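Local coordinates for protein transcriptional regulator, GntR family (Thermotoga maritima, PDB 3SXM) that probably represses transcription as a DNA-binding GntR-family regulator, of which this fragment is the metal-binding FCD domain, at residues A51-H63 against R90-H103. The protein carries 3 engineered substitutions. Sequence-based numbering, arbitrary orientation. Where two conformers were deposited one is given.
Sequences AREIFDDSDERLH and RHLNERYVVSNREH. Engineered in segment 51-63: A51 (natural residue Lys).
R90 reaches D59 with NH1, which lies 2.6 Å from D59 OD2 in a salt bridge; the N-H meets the anti lone pair of that oxygen, and carboxylate and guanidinium are nearly coplanar. On R90 NH2, D87 adds a second salt bridge, and a water joins the same nitrogen to D56 O and E60 OE1, bonds which together fix the rotation of the guanidinium; E60 itself pairs with K64. Deeper in, H63 NE2 and H103 NE2 share a hydrogen bond of 2.8 Å, the rings inclined at 61°, while H63 ND1 is hydrogen-bonded to E19. D59 OD1 lies at the edge of the H103 ring, 3.0 Å from H103 CE1. D59, H63, H103 and neighbouring H125 bind zinc in another structure of this protein; here no metal is bound, and the H63-H103 bond probably takes up nitrogens that would otherwise face it. D56 and H91 belong to a separate zinc site seen in another structure; here D56 OD1 and H91 NE2 are not in contact. Water bridges D56 OD1 to Y96 OH, which also takes a weak bond from R52 NE (3.3 Å).

Y96 fits among A51, R52, F55 and D56, with R52 CA over one ring face, 4.2 Å from the centroid, as a CH-pi contact. With its CG anti to the backbone N (chi1 179°), F55 extends between R90 and helix 96-111, its CG 3.7 Å from Y96 CD1 and its ring edge against S99. Replacing Y96 by an alanine is likely to uncover F55 and the R52 backbone and to leave the water and R52 NE without their hydroxyl partner. Engineered A51 touches V97.

Segments 51-63 and 96-103 cross at 55°, on helices 51-68 and 96-111 of the all-helical FCD domain, flanked by helix 34-44 at L62 and N100, helix 73-90 at W83, and helix 115-135 at H125.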
ATOM      1  N   ALA A  51     -22.021  -5.944 -21.865  1.00 44.26           N
ATOM      2  CA  ALA A  51     -20.767  -5.970 -21.097  1.00 46.98           C
ATOM      3  C   ALA A  51     -20.185  -4.586 -20.844  1.00 40.08           C
ATOM      4  O   ALA A  51     -19.732  -4.298 -19.726  1.00 37.70           O
ATOM      5  CB  ALA A  51     -19.756  -6.852 -21.811  1.00 46.89           C
ATOM      6  N   ARG A  52     -20.156  -3.715 -21.849  1.00 43.54           N
ATOM      7  CA  ARG A  52     -19.669  -2.348 -21.707  1.00 42.96           C
ATOM      8  C   ARG A  52     -20.349  -1.522 -20.652  1.00 42.61           C
ATOM      9  O   ARG A  52     -19.720  -0.873 -19.827  1.00 41.37           O
ATOM     10  CB  ARG A  52     -19.788  -1.587 -23.015  1.00 54.31           C
ATOM     11  CG  ARG A  52     -19.290  -0.175 -22.887  1.00 47.49           C
ATOM     12  CD  ARG A  52     -18.621   0.433 -24.123  1.00 77.52           C
ATOM     13  NE  ARG A  52     -17.889   1.601 -23.666  1.00 82.99           N
ATOM     14  CZ  ARG A  52     -18.468   2.763 -23.384  1.00 64.84           C
ATOM     15  NH1 ARG A  52     -19.760   2.940 -23.621  1.00 85.57           N
ATOM     16  NH2 ARG A  52     -17.770   3.741 -22.900  1.00 54.17           N
ATOM     17  N   GLU A  53     -21.654  -1.505 -20.709  1.00 44.24           N
ATOM     18  CA  GLU A  53     -22.458  -0.758 -19.740  1.00 52.12           C
ATOM     19  C   GLU A  53     -22.271  -1.334 -18.343  1.00 65.49           C
ATOM     20  O   GLU A  53     -22.157  -0.597 -17.333  1.00 41.93           O
ATOM     21  CB  GLU A  53     -23.929  -0.803 -20.182  1.00 63.21           C
ATOM     22  CG  GLU A  53     -24.874   0.012 -19.326  1.00 75.90           C
ATOM     23  CD  GLU A  53     -26.335  -0.130 -19.749  1.00 81.90           C
ATOM     24  OE1 GLU A  53     -26.636  -0.166 -20.973  1.00 73.05           O
ATOM     25  OE2 GLU A  53     -27.184  -0.213 -18.833  1.00 74.84           O
ATOM     26  N   ILE A  54     -22.177  -2.637 -18.231  1.00 39.30           N
ATOM     27  CA  ILE A  54     -22.000  -3.230 -16.927  1.00 36.34           C
ATOM     28  C   ILE A  54     -20.626  -2.800 -16.365  1.00 34.34           C
ATOM     29  O   ILE A  54     -20.493  -2.489 -15.203  1.00 32.88           O
ATOM     30  CB  ILE A  54     -22.073  -4.786 -17.026  1.00 35.37           C
ATOM     31  CG1 ILE A  54     -23.503  -5.252 -17.280  1.00 46.38           C
ATOM     32  CG2 ILE A  54     -21.595  -5.419 -15.796  1.00 32.40           C
ATOM     33  CD1 ILE A  54     -23.645  -6.691 -17.695  1.00 44.66           C
ATOM     34  N   PHE A  55     -19.616  -2.791 -17.211  1.00 24.19           N
ATOM     35  CA  PHE A  55     -18.250  -2.556 -16.785  1.00 22.21           C
ATOM     36  C   PHE A  55     -17.914  -1.203 -16.143  1.00 29.79           C
ATOM     37  O   PHE A  55     -17.503  -1.174 -15.035  1.00 24.90           O
ATOM     38  CB  PHE A  55     -17.233  -2.841 -17.891  1.00 25.41           C
ATOM     39  CG  PHE A  55     -15.785  -2.576 -17.490  1.00 26.71           C
ATOM     40  CD1 PHE A  55     -15.015  -3.563 -16.961  1.00 35.86           C
ATOM     41  CD2 PHE A  55     -15.234  -1.328 -17.613  1.00 34.66           C
ATOM     42  CE1 PHE A  55     -13.724  -3.323 -16.581  1.00 24.47           C
ATOM     43  CE2 PHE A  55     -13.940  -1.088 -17.243  1.00 32.39           C
ATOM     44  CZ  PHE A  55     -13.190  -2.092 -16.745  1.00 28.75           C
ATOM     45  N   ASP A  56     -18.046  -0.130 -16.918  0.52 33.15           N
ATOM     46  CA  ASP A  56     -17.626   1.198 -16.490  0.52 49.37           C
ATOM     47  C   ASP A  56     -18.038   1.465 -15.053  0.52 50.81           C
ATOM     48  O   ASP A  56     -17.198   1.720 -14.190  0.52 40.32           O
ATOM     49  CB  ASP A  56     -18.225   2.265 -17.408  0.52 62.74           C
ATOM     50  CG  ASP A  56     -17.955   1.988 -18.875  0.52 20.41           C
ATOM     51  OD1 ASP A  56     -16.832   1.550 -19.201  0.52 25.82           O
ATOM     52  OD2 ASP A  56     -18.866   2.211 -19.700  0.52 37.61           O
ATOM     53  N   ASP A  57     -19.340   1.407 -14.803  0.52 46.63           N
ATOM     54  CA  ASP A  57     -19.870   1.668 -13.476  0.52 47.88           C
ATOM     55  C   ASP A  57     -19.330   0.668 -12.461  0.52 49.83           C
ATOM     56  O   ASP A  57     -18.778   1.056 -11.432  0.52 32.31           O
ATOM     57  CB  ASP A  57     -21.399   1.612 -13.495  0.52 39.70           C
ATOM     58  CG  ASP A  57     -22.008   1.862 -12.130  0.52 28.52           C
ATOM     59  OD1 ASP A  57     -22.690   2.895 -11.962  0.52 47.22           O
ATOM     60  OD2 ASP A  57     -21.806   1.026 -11.225  0.52 46.60           O
ATOM     61  N   SER A  58     -19.503  -0.620 -12.745  1.00 23.98           N
ATOM     62  CA  SER A  58     -19.155  -1.669 -11.756  1.00 17.60           C
ATOM     63  C   SER A  58     -17.686  -1.693 -11.388  1.00 21.10           C
ATOM     64  O   SER A  58     -17.352  -1.908 -10.232  1.00 19.02           O
ATOM     65  CB  SER A  58     -19.606  -3.111 -12.115  1.00 19.38           C
ATOM     66  OG  SER A  58     -18.976  -3.613 -13.290  1.00 21.72           O
ATOM     67  N   ASP A  59     -16.798  -1.516 -12.356  1.00 18.04           N
ATOM     68  CA  ASP A  59     -15.371  -1.667 -12.099  1.00 15.09           C
ATOM     69  C   ASP A  59     -14.938  -0.567 -11.127  1.00 18.21           C
ATOM     70  O   ASP A  59     -14.329  -0.864 -10.098  1.00 17.48           O
ATOM     71  CB  ASP A  59     -14.615  -1.541 -13.423  1.00 16.81           C
ATOM     72  CG  ASP A  59     -13.121  -1.437 -13.199  1.00 25.38           C
ATOM     73  OD1 ASP A  59     -12.538  -2.421 -12.767  1.00 23.69           O
ATOM     74  OD2 ASP A  59     -12.536  -0.350 -13.372  1.00 30.54           O
ATOM     75  N   GLU A  60     -15.276   0.682 -11.414  1.00 19.02           N
ATOM     76  CA  GLU A  60     -14.828   1.801 -10.562  1.00 14.70           C
ATOM     77  C   GLU A  60     -15.424   1.625  -9.178  1.00 17.83           C
ATOM     78  O   GLU A  60     -14.720   1.724  -8.153  1.00 15.92           O
ATOM     79  CB  GLU A  60     -15.214   3.132 -11.162  1.00 16.38           C
ATOM     80  CG  GLU A  60     -14.975   4.296 -10.238  1.00 18.39           C
ATOM     81  CD  GLU A  60     -15.232   5.652 -10.836  1.00 27.61           C
ATOM     82  OE1 GLU A  60     -15.641   5.744 -12.010  1.00 28.95           O
ATOM     83  OE2 GLU A  60     -15.004   6.650 -10.127  1.00 24.78           O
ATOM     84  N   ARG A  61     -16.702   1.287  -9.110  1.00 17.16           N
ATOM     85  CA  ARG A  61     -17.343   1.109  -7.807  1.00 20.34           C
ATOM     86  C   ARG A  61     -16.720   0.001  -7.002  1.00 17.98           C
ATOM     87  O   ARG A  61     -16.535   0.151  -5.783  1.00 16.41           O
ATOM     88  CB  ARG A  61     -18.863   0.857  -7.944  1.00 20.87           C
ATOM     89  CG  ARG A  61     -19.626   2.024  -8.339  1.00 21.38           C
ATOM     90  CD  ARG A  61     -21.096   1.635  -8.712  1.00 23.91           C
ATOM     91  NE  ARG A  61     -21.851   1.213  -7.538  1.00 28.59           N
ATOM     92  CZ  ARG A  61     -23.083   0.726  -7.610  1.00 37.48           C
ATOM     93  NH1 ARG A  61     -23.648   0.515  -8.791  1.00 34.08           N
ATOM     94  NH2 ARG A  61     -23.728   0.404  -6.507  1.00 30.98           N
ATOM     95  N   LEU A  62     -16.390  -1.120  -7.624  1.00 17.29           N
ATOM     96  CA  LEU A  62     -15.906  -2.282  -6.873  1.00 15.07           C
ATOM     97  C   LEU A  62     -14.546  -1.950  -6.272  1.00 17.75           C
ATOM     98  O   LEU A  62     -14.319  -2.215  -5.094  1.00 14.15           O
ATOM     99  CB  LEU A  62     -15.826  -3.507  -7.801  1.00 14.37           C
ATOM    100  CG  LEU A  62     -15.353  -4.774  -7.107  1.00 15.50           C
ATOM    101  CD1 LEU A  62     -16.257  -5.185  -5.961  1.00 14.85           C
ATOM    102  CD2 LEU A  62     -15.227  -5.879  -8.094  1.00 19.61           C
ATOM    103  N   HIS A  63     -13.640  -1.427  -7.086  1.00 14.33           N
ATOM    104  CA  HIS A  63     -12.270  -1.192  -6.610  1.00 11.29           C
ATOM    105  C   HIS A  63     -12.247  -0.042  -5.613  1.00 14.44           C
ATOM    106  O   HIS A  63     -11.523  -0.144  -4.591  1.00 12.88           O
ATOM    107  CB  HIS A  63     -11.320  -1.007  -7.779  1.00 12.70           C
ATOM    108  CG  HIS A  63     -11.178  -2.252  -8.588  1.00 14.71           C
ATOM    109  ND1 HIS A  63     -10.256  -3.244  -8.318  1.00 15.01           N
ATOM    110  CD2 HIS A  63     -11.916  -2.707  -9.638  1.00 16.70           C
ATOM    111  CE1 HIS A  63     -10.429  -4.251  -9.156  1.00 15.57           C
ATOM    112  NE2 HIS A  63     -11.425  -3.928  -9.965  1.00 14.20           N
ATOM    113  N   ARG A  90      -6.928   2.166 -17.529  1.00 14.26           N
ATOM    114  CA  ARG A  90      -8.051   1.302 -17.824  1.00 17.24           C
ATOM    115  C   ARG A  90      -8.483   1.453 -19.258  1.00 16.37           C
ATOM    116  O   ARG A  90      -8.853   0.526 -19.886  1.00 17.47           O
ATOM    117  CB  ARG A  90      -9.329   1.636 -17.006  1.00 22.79           C
ATOM    118  CG  ARG A  90      -9.363   1.549 -15.581  1.00 33.96           C
ATOM    119  CD  ARG A  90     -10.871   1.481 -15.069  1.00 27.98           C
ATOM    120  NE  ARG A  90     -11.701   2.670 -15.319  1.00 29.16           N
ATOM    121  CZ  ARG A  90     -12.995   2.759 -15.026  1.00 26.49           C
ATOM    122  NH1 ARG A  90     -13.615   1.737 -14.516  1.00 24.04           N
ATOM    123  NH2 ARG A  90     -13.666   3.872 -15.244  1.00 26.48           N
ATOM    124  N   HIS A  91      -8.513   2.671 -19.702  1.00 15.85           N
ATOM    125  CA  HIS A  91      -9.018   2.969 -21.043  1.00 14.98           C
ATOM    126  C   HIS A  91      -8.040   2.628 -22.189  1.00 15.40           C
ATOM    127  O   HIS A  91      -8.382   2.734 -23.389  1.00 16.96           O
ATOM    128  CB  HIS A  91      -9.456   4.431 -21.134  1.00 15.39           C
ATOM    129  CG  HIS A  91     -10.783   4.705 -20.514  1.00 15.37           C
ATOM    130  ND1 HIS A  91     -10.982   4.946 -19.167  1.00 20.01           N
ATOM    131  CD2 HIS A  91     -12.011   4.759 -21.091  1.00 20.88           C
ATOM    132  CE1 HIS A  91     -12.276   5.116 -18.943  1.00 23.61           C
ATOM    133  NE2 HIS A  91     -12.909   5.036 -20.091  1.00 26.88           N
ATOM    134  N   LEU A  92      -6.855   2.141 -21.854  1.00 15.18           N
ATOM    135  CA  LEU A  92      -5.864   1.816 -22.876  1.00 16.28           C
ATOM    136  C   LEU A  92      -6.213   0.583 -23.588  1.00 16.92           C
ATOM    137  O   LEU A  92      -5.801   0.413 -24.742  1.00 20.36           O
ATOM    138  CB  LEU A  92      -4.462   1.628 -22.278  1.00 16.29           C
ATOM    139  CG  LEU A  92      -3.841   2.914 -21.769  1.00 16.40           C
ATOM    140  CD1 LEU A  92      -2.490   2.585 -21.058  1.00 17.97           C
ATOM    141  CD2 LEU A  92      -3.647   3.979 -22.858  1.00 22.74           C
ATOM    142  N   ASN A  93      -6.957  -0.311 -22.974  1.00 18.96           N
ATOM    143  CA  ASN A  93      -7.266  -1.589 -23.581  1.00 19.72           C
ATOM    144  C   ASN A  93      -8.612  -2.067 -23.109  1.00 16.48           C
ATOM    145  O   ASN A  93      -8.839  -2.136 -21.974  1.00 22.92           O
ATOM    146  CB  ASN A  93      -6.193  -2.594 -23.217  1.00 26.25           C
ATOM    147  CG  ASN A  93      -6.360  -3.930 -23.924  1.00 26.26           C
ATOM    148  OD1 ASN A  93      -6.419  -4.959 -23.304  1.00 33.29           O
ATOM    149  ND2 ASN A  93      -6.395  -3.899 -25.203  1.00 21.99           N
ATOM    150  N   GLU A  94      -9.492  -2.417 -24.031  1.00 22.30           N
ATOM    151  CA  GLU A  94     -10.849  -2.862 -23.719  1.00 27.07           C
ATOM    152  C   GLU A  94     -10.977  -4.350 -23.471  1.00 19.62           C
ATOM    153  O   GLU A  94     -10.781  -5.148 -24.388  1.00 30.71           O
ATOM    154  CB  GLU A  94     -11.695  -2.576 -24.965  1.00 31.95           C
ATOM    155  CG  GLU A  94     -13.135  -3.006 -24.894  1.00 35.71           C
ATOM    156  CD  GLU A  94     -13.360  -4.454 -25.283  1.00 44.75           C
ATOM    157  OE1 GLU A  94     -13.131  -4.811 -26.471  1.00 38.80           O
ATOM    158  OE2 GLU A  94     -13.826  -5.229 -24.415  1.00 29.84           O
ATOM    159  N   ARG A  95     -11.302  -4.714 -22.237  1.00 21.61           N
ATOM    160  CA  ARG A  95     -11.414  -6.119 -21.866  1.00 21.38           C
ATOM    161  C   ARG A  95     -12.757  -6.495 -21.274  1.00 32.19           C
ATOM    162  O   ARG A  95     -12.817  -7.438 -20.475  1.00 46.96           O
ATOM    163  CB  ARG A  95     -10.205  -6.296 -20.948  1.00 29.31           C
ATOM    164  CG  ARG A  95      -9.764  -7.660 -20.739  1.00 40.16           C
ATOM    165  CD  ARG A  95      -8.477  -7.613 -19.918  1.00 26.72           C
ATOM    166  NE  ARG A  95      -8.127  -8.962 -19.560  1.00 26.38           N
ATOM    167  CZ  ARG A  95      -8.385  -9.510 -18.374  1.00 20.55           C
ATOM    168  NH1 ARG A  95      -9.063  -8.833 -17.446  1.00 21.90           N
ATOM    169  NH2 ARG A  95      -7.966 -10.739 -18.173  1.00 24.43           N
ATOM    170  N   TYR A  96     -13.815  -5.752 -21.558  1.00 27.08           N
ATOM    171  CA  TYR A  96     -15.060  -5.842 -20.765  1.00 21.33           C
ATOM    172  C   TYR A  96     -15.564  -7.214 -20.319  1.00 21.42           C
ATOM    173  O   TYR A  96     -15.838  -7.466 -19.136  1.00 21.88           O
ATOM    174  CB  TYR A  96     -16.185  -5.098 -21.526  1.00 21.91           C
ATOM    175  CG  TYR A  96     -15.862  -3.699 -21.955  1.00 22.17           C
ATOM    176  CD1 TYR A  96     -15.245  -2.802 -21.114  1.00 25.54           C
ATOM    177  CD2 TYR A  96     -16.166  -3.273 -23.224  1.00 23.74           C
ATOM    178  CE1 TYR A  96     -14.939  -1.515 -21.505  1.00 26.96           C
ATOM    179  CE2 TYR A  96     -15.861  -1.978 -23.645  1.00 28.23           C
ATOM    180  CZ  TYR A  96     -15.242  -1.102 -22.776  1.00 32.13           C
ATOM    181  OH  TYR A  96     -14.913   0.186 -23.164  1.00 31.44           O
ATOM    182  N   VAL A  97     -15.680  -8.130 -21.257  1.00 25.11           N
ATOM    183  CA  VAL A  97     -16.263  -9.417 -20.943  1.00 26.44           C
ATOM    184  C   VAL A  97     -15.431 -10.148 -19.928  1.00 27.57           C
ATOM    185  O   VAL A  97     -15.965 -10.701 -18.962  1.00 24.29           O
ATOM    186  CB  VAL A  97     -16.419 -10.227 -22.222  1.00 27.05           C
ATOM    187  CG1 VAL A  97     -16.721 -11.710 -21.910  1.00 28.83           C
ATOM    188  CG2 VAL A  97     -17.538  -9.615 -23.034  1.00 30.96           C
ATOM    189  N   VAL A  98     -14.133 -10.204 -20.167  1.00 22.87           N
ATOM    190  CA  VAL A  98     -13.268 -10.959 -19.309  1.00 21.56           C
ATOM    191  C   VAL A  98     -13.094 -10.273 -17.944  1.00 21.68           C
ATOM    192  O   VAL A  98     -13.101 -10.955 -16.921  1.00 21.35           O
ATOM    193  CB  VAL A  98     -11.924 -11.258 -19.976  1.00 22.12           C
ATOM    194  CG1 VAL A  98     -10.996 -11.986 -18.995  1.00 25.40           C
ATOM    195  CG2 VAL A  98     -12.126 -12.089 -21.214  1.00 23.05           C
ATOM    196  N   SER A  99     -12.988  -8.941 -17.902  1.00 19.42           N
ATOM    197  CA  SER A  99     -12.874  -8.272 -16.591  1.00 19.36           C
ATOM    198  C   SER A  99     -14.176  -8.416 -15.811  1.00 20.85           C
ATOM    199  O   SER A  99     -14.141  -8.597 -14.558  1.00 20.22           O
ATOM    200  CB  SER A  99     -12.482  -6.812 -16.779  1.00 21.74           C
ATOM    201  OG  SER A  99     -11.113  -6.763 -17.136  1.00 24.56           O
ATOM    202  N   ASN A 100     -15.287  -8.418 -16.498  0.55 22.38           N
ATOM    203  CA  ASN A 100     -16.540  -8.559 -15.812  0.55 27.15           C
ATOM    204  C   ASN A 100     -16.646  -9.951 -15.189  0.55 20.72           C
ATOM    205  O   ASN A 100     -17.140 -10.123 -14.075  0.55 17.27           O
ATOM    206  CB  ASN A 100     -17.675  -8.280 -16.753  0.55 22.82           C
ATOM    207  CG  ASN A 100     -18.968  -8.437 -16.103  0.55 33.16           C
ATOM    208  OD1 ASN A 100     -19.343  -7.623 -15.267  0.55 42.85           O
ATOM    209  ND2 ASN A 100     -19.671  -9.506 -16.445  0.55 30.62           N
ATOM    210  N   ARG A 101     -16.175 -10.953 -15.908  0.55 20.97           N
ATOM    211  CA  ARG A 101     -16.189 -12.305 -15.403  0.55 23.24           C
ATOM    212  C   ARG A 101     -15.284 -12.435 -14.171  0.55 21.65           C
ATOM    213  O   ARG A 101     -15.653 -13.067 -13.187  0.55 22.55           O
ATOM    214  CB  ARG A 101     -15.753 -13.249 -16.500  0.55 27.12           C
ATOM    215  CG  ARG A 101     -16.101 -14.663 -16.250  0.55 38.59           C
ATOM    216  CD  ARG A 101     -15.460 -15.511 -17.312  0.55 40.51           C
ATOM    217  NE  ARG A 101     -16.237 -15.594 -18.537  0.55 27.32           N
ATOM    218  CZ  ARG A 101     -15.726 -15.470 -19.756  0.55 41.48           C
ATOM    219  NH1 ARG A 101     -14.429 -15.232 -19.903  0.55 49.57           N
ATOM    220  NH2 ARG A 101     -16.504 -15.578 -20.819  0.55 35.13           N
ATOM    221  N   GLU A 102     -14.098 -11.845 -14.232  1.00 21.23           N
ATOM    222  CA  GLU A 102     -13.162 -11.865 -13.092  1.00 17.98           C
ATOM    223  C   GLU A 102     -13.779 -11.188 -11.875  1.00 21.70           C
ATOM    224  O   GLU A 102     -13.645 -11.681 -10.756  1.00 19.29           O
ATOM    225  CB  GLU A 102     -11.827 -11.226 -13.471  1.00 16.22           C
ATOM    226  CG  GLU A 102     -11.012 -12.069 -14.476  1.00 19.99           C
ATOM    227  CD  GLU A 102      -9.832 -11.299 -15.115  1.00 18.92           C
ATOM    228  OE1 GLU A 102      -9.753 -10.048 -14.953  1.00 19.49           O
ATOM    229  OE2 GLU A 102      -9.049 -12.019 -15.793  1.00 22.86           O
ATOM    230  N   HIS A 103     -14.460 -10.074 -12.113  1.00 17.99           N
ATOM    231  CA  HIS A 103     -15.127  -9.350 -11.020  1.00 18.83           C
ATOM    232  C   HIS A 103     -16.257 -10.148 -10.424  1.00 17.07           C
ATOM    233  O   HIS A 103     -16.418 -10.209  -9.185  1.00 17.94           O
ATOM    234  CB  HIS A 103     -15.682  -8.031 -11.484  1.00 17.66           C
ATOM    235  CG  HIS A 103     -14.634  -7.009 -11.673  1.00 16.34           C
ATOM    236  ND1 HIS A 103     -14.765  -5.953 -12.549  1.00 19.07           N
ATOM    237  CD2 HIS A 103     -13.403  -6.901 -11.125  1.00 17.37           C
ATOM    238  CE1 HIS A 103     -13.658  -5.230 -12.515  1.00 19.55           C
ATOM    239  NE2 HIS A 103     -12.830  -5.767 -11.628  1.00 19.28           N
TER
HETATM  240  O   HOH W   1     -15.309   2.254 -21.030  0.92 40.54           O
HETATM  241  O   HOH W   2     -16.376   4.410 -14.183  0.84 26.33           O
HETATM  242  O   HOH W   3     -17.111  -5.452 -13.998  0.99 21.98           O